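Translation initiation factor eif-2b-like protein (Chaetomium thermophilum, PDB 4ZEO) forms the delta subunit of eIF2B, the heterodecameric guanine nucleotide exchange factor for eIF2, and so probably acts in the regulation of translation initiation. Local coordinates at residues I280-I286 with G306-T312; V287-R291 with E321-L325. All coordinates share one frame. Residues are numbered along the deposited sequence.

In the fold
Both contacts hold strand 285-289, the first strand of a Rossmann-like parallel sheet, at points about 16 Å apart (centre to centre). Contact 1 lies at its entry, where the strand pairs with strand 310-314; contact 2 lies at its exit, where the chain packs against the start of helix 321-331, the helix that follows strand 310-314. Each combines buried with exposed residues, but contact 1 lies farther from the chain's centre. Their chemistry differs: parallel main-chain pairing and side-chain-to-backbone bonds secure contact 1, whereas contact 2 relies on glycine backbone packing and aliphatic contacts. The two meet through Thr312 O and Thr288 N, 3.0 Å apart, a probable hydrogen bond.

Contact 1. Residues I280-I286 with G306-T312; sequences INDGDTI and GKSFNVT
The ends of segments 280-286 and 306-312 pair as parallel strands, with Thr285 opposite Asn310 (CA-CA 4.6 Å) and Ile286 opposite Val311 (CA-CA 4.7 Å). Asn310 N donates to Asp284 O (2.9 Å), Ile286 N to Asn310 O (2.8 Å) and Thr312 N to Ile286 O (2.7 Å). Before the strand, a type II turn spans Asn281 to Asp284, with Gly283 at phi/psi 86/4; Gly283 N reaches Ser308 O (2.8 Å). Asp284 OD1 also accepts from Asn281 N within the turn (2.9 Å). Gly306, with positive phi, ends the preceding helix in a Schellman motif.

Asp282 OD1 accepts from both Ser308 N (2.6 Å) and Ser308 OG (3.0 Å), fastening the turn to the incoming chain. Lys307, extended as mttt, places NZ 2.5 Å from Ile280 O; a water accepts from Lys307 NZ (2.7 Å) and lies 3.2 Å from Asn281 OD1, to which it can donate. Phe309 has a p rotamer; Ile280 CG2 makes a CH-pi contact 4.1 Å from its ring centroid, and Ile286 CG1 lies 4.2 Å from Phe309 CD2. Thr285 and Asn310 share one sheet face, Ile286 and Val311 the other.

This is the strand pairing of a beta-alpha-beta crossover: its helix 293-304 packs on Ile280 and Phe309 through Leu299, strand 354-358 flanks 285-289 on the far edge, and Lys307 NZ also bonds Ala277 O at the end of helix 246-277.

Contact 2. Residues V287-R291 with E321-L325; sequences VTYGR and EGKEL
Arg291 makes the broadest contact between the end of strand 285-289 and the first turn of helix 321-331. Its side chain is fully extended, t at chi1, chi2 and chi3, and runs obliquely over the first turn of the helix: Arg291 CB is 4.0 Å from Glu321 CB and 3.7 Å from Glu321 O, Arg291 CG is 3.8 Å from Leu325 CB, and Arg291 NH1 is 3.4 Å from Glu324 CB. One face of the guanidinium lies against Leu325 N. Its charge is paired outside the segments, with Arg291 NE in a salt bridge to Glu296. Glu324 is mm; its OE2 stays 4.5 Å from Arg291 NH1 and well out of the guanidinium plane, too far for a salt bridge.

The contact belongs to the Rossmann-like parallel sheet; here the turn after its strand 285-289 packs against the start of helix 321-331, which follows the neighbouring strand 310-314. Glycines allow a close approach, with Gly290 CA 4.0 Å from Gly322 CA. Gly290 adopts phi/psi 66/-156, and a CB on Gly322 would sit only 3.6 Å from Gly290 CA. The helix has regular angles, with Leu325 N bonded to Glu321 O at 3.3 Å.

Leu325, in the tp rotamer, fills the space between the loop and the helix, its CD2 lying 3.4 Å from Gly290 O and 3.9 Å from Thr288 CG2. Thr288 is t at chi1, turning CG2 to this leucine while OG1 bonds Phe356 O.

Contact 1. Residues I280-I286 with G306-T312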
loop_
_atom_site.group_PDB
_atom_site.type_symbol
_atom_site.label_atom_id
_atom_site.label_comp_id
_atom_site.label_asym_id
_atom_site.label_seq_id
_atom_site.Cartn_x
_atom_site.Cartn_y
_atom_site.Cartn_z
ATOM N N ILE A 280 -14.367 -14.829 4.045
ATOM C CA ILE A 280 -14.095 -15.727 5.153
ATOM C C ILE A 280 -15.371 -16.256 5.783
ATOM O O ILE A 280 -16.297 -15.510 6.037
ATOM C CB ILE A 280 -13.205 -15.045 6.186
ATOM C CG1 ILE A 280 -11.886 -14.664 5.507
ATOM C CG2 ILE A 280 -12.959 -15.962 7.384
ATOM C CD1 ILE A 280 -10.963 -13.900 6.361
ATOM N N ASN A 281 -15.406 -17.561 6.025
ATOM C CA ASN A 281 -16.601 -18.221 6.536
ATOM C C ASN A 281 -16.258 -19.086 7.723
ATOM O O ASN A 281 -15.091 -19.400 7.930
ATOM C CB ASN A 281 -17.222 -19.087 5.447
ATOM C CG ASN A 281 -17.763 -18.276 4.305
ATOM O OD1 ASN A 281 -18.619 -17.413 4.482
ATOM N ND2 ASN A 281 -17.190 -18.484 3.129
ATOM N N ASP A 282 -17.268 -19.507 8.476
ATOM C CA ASP A 282 -17.020 -20.321 9.662
ATOM C C ASP A 282 -16.388 -21.651 9.266
ATOM O O ASP A 282 -16.850 -22.319 8.341
ATOM C CB ASP A 282 -18.318 -20.580 10.422
ATOM C CG ASP A 282 -18.512 -19.636 11.574
ATOM O OD1 ASP A 282 -17.499 -19.162 12.113
ATOM O OD2 ASP A 282 -19.672 -19.382 11.954
ATOM N N GLY A 283 -15.341 -22.035 9.988
ATOM C CA GLY A 283 -14.624 -23.271 9.715
ATOM C C GLY A 283 -13.518 -23.178 8.671
ATOM O O GLY A 283 -12.904 -24.183 8.337
ATOM N N ASP A 284 -13.254 -21.980 8.161
ATOM C CA ASP A 284 -12.207 -21.794 7.149
ATOM C C ASP A 284 -10.816 -21.921 7.750
ATOM O O ASP A 284 -10.589 -21.654 8.935
ATOM C CB ASP A 284 -12.323 -20.407 6.478
ATOM C CG ASP A 284 -13.332 -20.367 5.333
ATOM O OD1 ASP A 284 -13.497 -19.278 4.727
ATOM O OD2 ASP A 284 -13.982 -21.398 5.051
ATOM N N THR A 285 -9.869 -22.307 6.913
ATOM C CA THR A 285 -8.478 -22.186 7.284
ATOM C C THR A 285 -7.833 -21.213 6.339
ATOM O O THR A 285 -7.907 -21.350 5.134
ATOM C CB THR A 285 -7.725 -23.517 7.273
ATOM O OG1 THR A 285 -8.415 -24.466 8.107
ATOM C CG2 THR A 285 -6.325 -23.305 7.823
ATOM N N ILE A 286 -7.215 -20.206 6.910
ATOM C CA ILE A 286 -6.595 -19.142 6.146
ATOM C C ILE A 286 -5.086 -19.237 6.238
ATOM O O ILE A 286 -4.552 -19.477 7.319
ATOM C CB ILE A 286 -7.029 -17.742 6.652
ATOM C CG1 ILE A 286 -8.551 -17.684 6.842
ATOM C CG2 ILE A 286 -6.530 -16.678 5.713
ATOM C CD1 ILE A 286 -9.314 -17.659 5.546
ATOM N N GLY A 306 -17.771 -12.293 14.254
ATOM C CA GLY A 306 -18.189 -13.469 15.001
ATOM C C GLY A 306 -17.759 -14.781 14.370
ATOM O O GLY A 306 -18.099 -15.849 14.860
ATOM N N LYS A 307 -17.001 -14.704 13.284
ATOM C CA LYS A 307 -16.570 -15.897 12.568
ATOM C C LYS A 307 -15.462 -16.636 13.298
ATOM O O LYS A 307 -14.587 -16.037 13.911
ATOM C CB LYS A 307 -16.125 -15.513 11.157
ATOM C CG LYS A 307 -17.229 -14.778 10.412
ATOM C CD LYS A 307 -16.844 -14.476 9.018
ATOM C CE LYS A 307 -17.831 -13.551 8.361
ATOM N NZ LYS A 307 -17.577 -13.484 6.897
ATOM N N SER A 308 -15.521 -17.955 13.233
ATOM C CA SER A 308 -14.503 -18.798 13.834
ATOM C C SER A 308 -13.730 -19.526 12.745
ATOM O O SER A 308 -14.293 -20.256 11.928
ATOM C CB SER A 308 -15.138 -19.787 14.806
ATOM O OG SER A 308 -15.891 -20.762 14.112
ATOM N N PHE A 309 -12.425 -19.297 12.730
ATOM C CA PHE A 309 -11.594 -19.793 11.656
ATOM C C PHE A 309 -10.169 -19.950 12.147
ATOM O O PHE A 309 -9.802 -19.446 13.210
ATOM C CB PHE A 309 -11.660 -18.852 10.453
ATOM C CG PHE A 309 -11.366 -17.411 10.786
ATOM C CD1 PHE A 309 -12.365 -16.564 11.221
ATOM C CD2 PHE A 309 -10.087 -16.896 10.634
ATOM C CE1 PHE A 309 -12.090 -15.248 11.527
ATOM C CE2 PHE A 309 -9.814 -15.571 10.940
ATOM C CZ PHE A 309 -10.819 -14.756 11.382
ATOM N N ASN A 310 -9.379 -20.666 11.367
ATOM C CA ASN A 310 -7.993 -20.919 11.693
ATOM C C ASN A 310 -7.084 -20.130 10.795
ATOM O O ASN A 310 -7.411 -19.873 9.634
ATOM C CB ASN A 310 -7.690 -22.400 11.579
ATOM C CG ASN A 310 -8.345 -23.204 12.681
ATOM O OD1 ASN A 310 -8.377 -22.786 13.836
ATOM N ND2 ASN A 310 -8.852 -24.374 12.336
ATOM N N VAL A 311 -5.962 -19.691 11.344
ATOM C CA VAL A 311 -4.984 -18.979 10.540
ATOM C C VAL A 311 -3.613 -19.623 10.636
ATOM O O VAL A 311 -3.138 -19.958 11.725
ATOM C CB VAL A 311 -4.914 -17.492 10.943
ATOM C CG1 VAL A 311 -3.799 -16.794 10.212
ATOM C CG2 VAL A 311 -6.251 -16.819 10.665
ATOM N N THR A 312 -2.998 -19.826 9.483
ATOM C CA THR A 312 -1.632 -20.284 9.422
ATOM C C THR A 312 -0.796 -19.113 8.967
ATOM O O THR A 312 -1.061 -18.515 7.932
ATOM C CB THR A 312 -1.454 -21.494 8.461
ATOM O OG1 THR A 312 -2.093 -22.645 9.020
ATOM C CG2 THR A 312 0.028 -21.814 8.245
HETATM O O HOH W 1 -19.252 -14.277 4.985
#

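Contact 2. Residues V287-R291 with E321-L325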
loop_
_atom_site.group_PDB
_atom_site.type_symbol
_atom_site.label_atom_id
_atom_site.label_comp_id
_atom_site.label_asym_id
_atom_site.label_seq_id
_atom_site.Cartn_x
_atom_site.Cartn_y
_atom_site.Cartn_z
ATOM N N VAL A 287 -4.411 -19.054 5.107
ATOM C CA VAL A 287 -2.962 -19.015 5.086
ATOM C C VAL A 287 -2.484 -17.621 4.677
ATOM O O VAL A 287 -3.053 -16.982 3.789
ATOM C CB VAL A 287 -2.374 -20.072 4.129
ATOM C CG1 VAL A 287 -0.841 -20.027 4.181
ATOM C CG2 VAL A 287 -2.893 -21.479 4.497
ATOM N N THR A 288 -1.487 -17.098 5.375
ATOM C CA THR A 288 -0.896 -15.853 4.927
ATOM C C THR A 288 0.598 -15.881 5.215
ATOM O O THR A 288 1.089 -16.800 5.897
ATOM C CB THR A 288 -1.578 -14.620 5.556
ATOM O OG1 THR A 288 -1.225 -13.464 4.789
ATOM C CG2 THR A 288 -1.163 -14.431 7.017
ATOM N N TYR A 289 1.315 -14.913 4.639
ATOM C CA TYR A 289 2.773 -14.845 4.729
ATOM C C TYR A 289 3.245 -13.501 5.279
ATOM O O TYR A 289 2.959 -12.446 4.711
ATOM C CB TYR A 289 3.379 -15.091 3.351
ATOM C CG TYR A 289 4.881 -15.039 3.271
ATOM C CD1 TYR A 289 5.668 -15.983 3.926
ATOM C CD2 TYR A 289 5.521 -14.041 2.543
ATOM C CE1 TYR A 289 7.049 -15.948 3.844
ATOM C CE2 TYR A 289 6.897 -13.992 2.459
ATOM C CZ TYR A 289 7.659 -14.955 3.106
ATOM O OH TYR A 289 9.039 -14.916 3.016
ATOM N N GLY A 290 3.988 -13.552 6.383
ATOM C CA GLY A 290 4.500 -12.364 7.023
ATOM C C GLY A 290 3.366 -11.540 7.579
ATOM O O GLY A 290 2.283 -12.060 7.851
ATOM N N ARG A 291 3.605 -10.242 7.732
ATOM C CA ARG A 291 2.565 -9.357 8.212
ATOM C C ARG A 291 2.221 -8.257 7.240
ATOM O O ARG A 291 2.985 -7.319 7.073
ATOM C CB ARG A 291 2.995 -8.741 9.524
ATOM C CG ARG A 291 1.965 -7.856 10.146
ATOM C CD ARG A 291 2.556 -7.219 11.371
ATOM N NE ARG A 291 1.531 -6.615 12.197
ATOM C CZ ARG A 291 1.759 -6.119 13.407
ATOM N NH1 ARG A 291 2.974 -6.194 13.925
ATOM N NH2 ARG A 291 0.772 -5.574 14.100
ATOM N N GLU A 321 8.435 -10.701 10.913
ATOM C CA GLU A 321 7.269 -9.881 11.258
ATOM C C GLU A 321 5.992 -10.696 11.516
ATOM O O GLU A 321 5.080 -10.230 12.196
ATOM C CB GLU A 321 6.973 -8.861 10.174
ATOM C CG GLU A 321 7.642 -7.536 10.344
ATOM C CD GLU A 321 7.165 -6.548 9.294
ATOM O OE1 GLU A 321 7.573 -6.661 8.117
ATOM O OE2 GLU A 321 6.338 -5.674 9.645
ATOM N N GLY A 322 5.878 -11.848 10.866
ATOM C CA GLY A 322 4.734 -12.726 11.042
ATOM C C GLY A 322 4.444 -13.175 12.469
ATOM O O GLY A 322 3.302 -13.506 12.809
ATOM N N LYS A 323 5.490 -13.247 13.286
ATOM C CA LYS A 323 5.345 -13.602 14.689
ATOM C C LYS A 323 4.511 -12.528 15.414
ATOM O O LYS A 323 3.652 -12.833 16.238
ATOM C CB LYS A 323 6.719 -13.788 15.330
ATOM C CG LYS A 323 6.745 -14.813 16.438
ATOM C CD LYS A 323 8.026 -14.719 17.240
ATOM C CE LYS A 323 8.085 -15.771 18.353
ATOM N NZ LYS A 323 8.374 -17.151 17.857
ATOM N N GLU A 324 4.761 -11.268 15.085
ATOM C CA GLU A 324 3.956 -10.175 15.616
ATOM C C GLU A 324 2.494 -10.266 15.133
ATOM O O GLU A 324 1.567 -10.018 15.893
ATOM C CB GLU A 324 4.578 -8.835 15.232
ATOM C CG GLU A 324 5.800 -8.505 16.067
ATOM C CD GLU A 324 5.468 -8.408 17.538
ATOM O OE1 GLU A 324 6.298 -8.844 18.365
ATOM O OE2 GLU A 324 4.365 -7.918 17.869
ATOM N N LEU A 325 2.284 -10.608 13.872
ATOM C CA LEU A 325 0.922 -10.822 13.387
ATOM C C LEU A 325 0.227 -11.954 14.155
ATOM O O LEU A 325 -0.926 -11.818 14.568
ATOM C CB LEU A 325 0.913 -11.123 11.884
ATOM C CG LEU A 325 -0.475 -11.472 11.338
ATOM C CD1 LEU A 325 -1.451 -10.316 11.579
ATOM C CD2 LEU A 325 -0.426 -11.853 9.843
#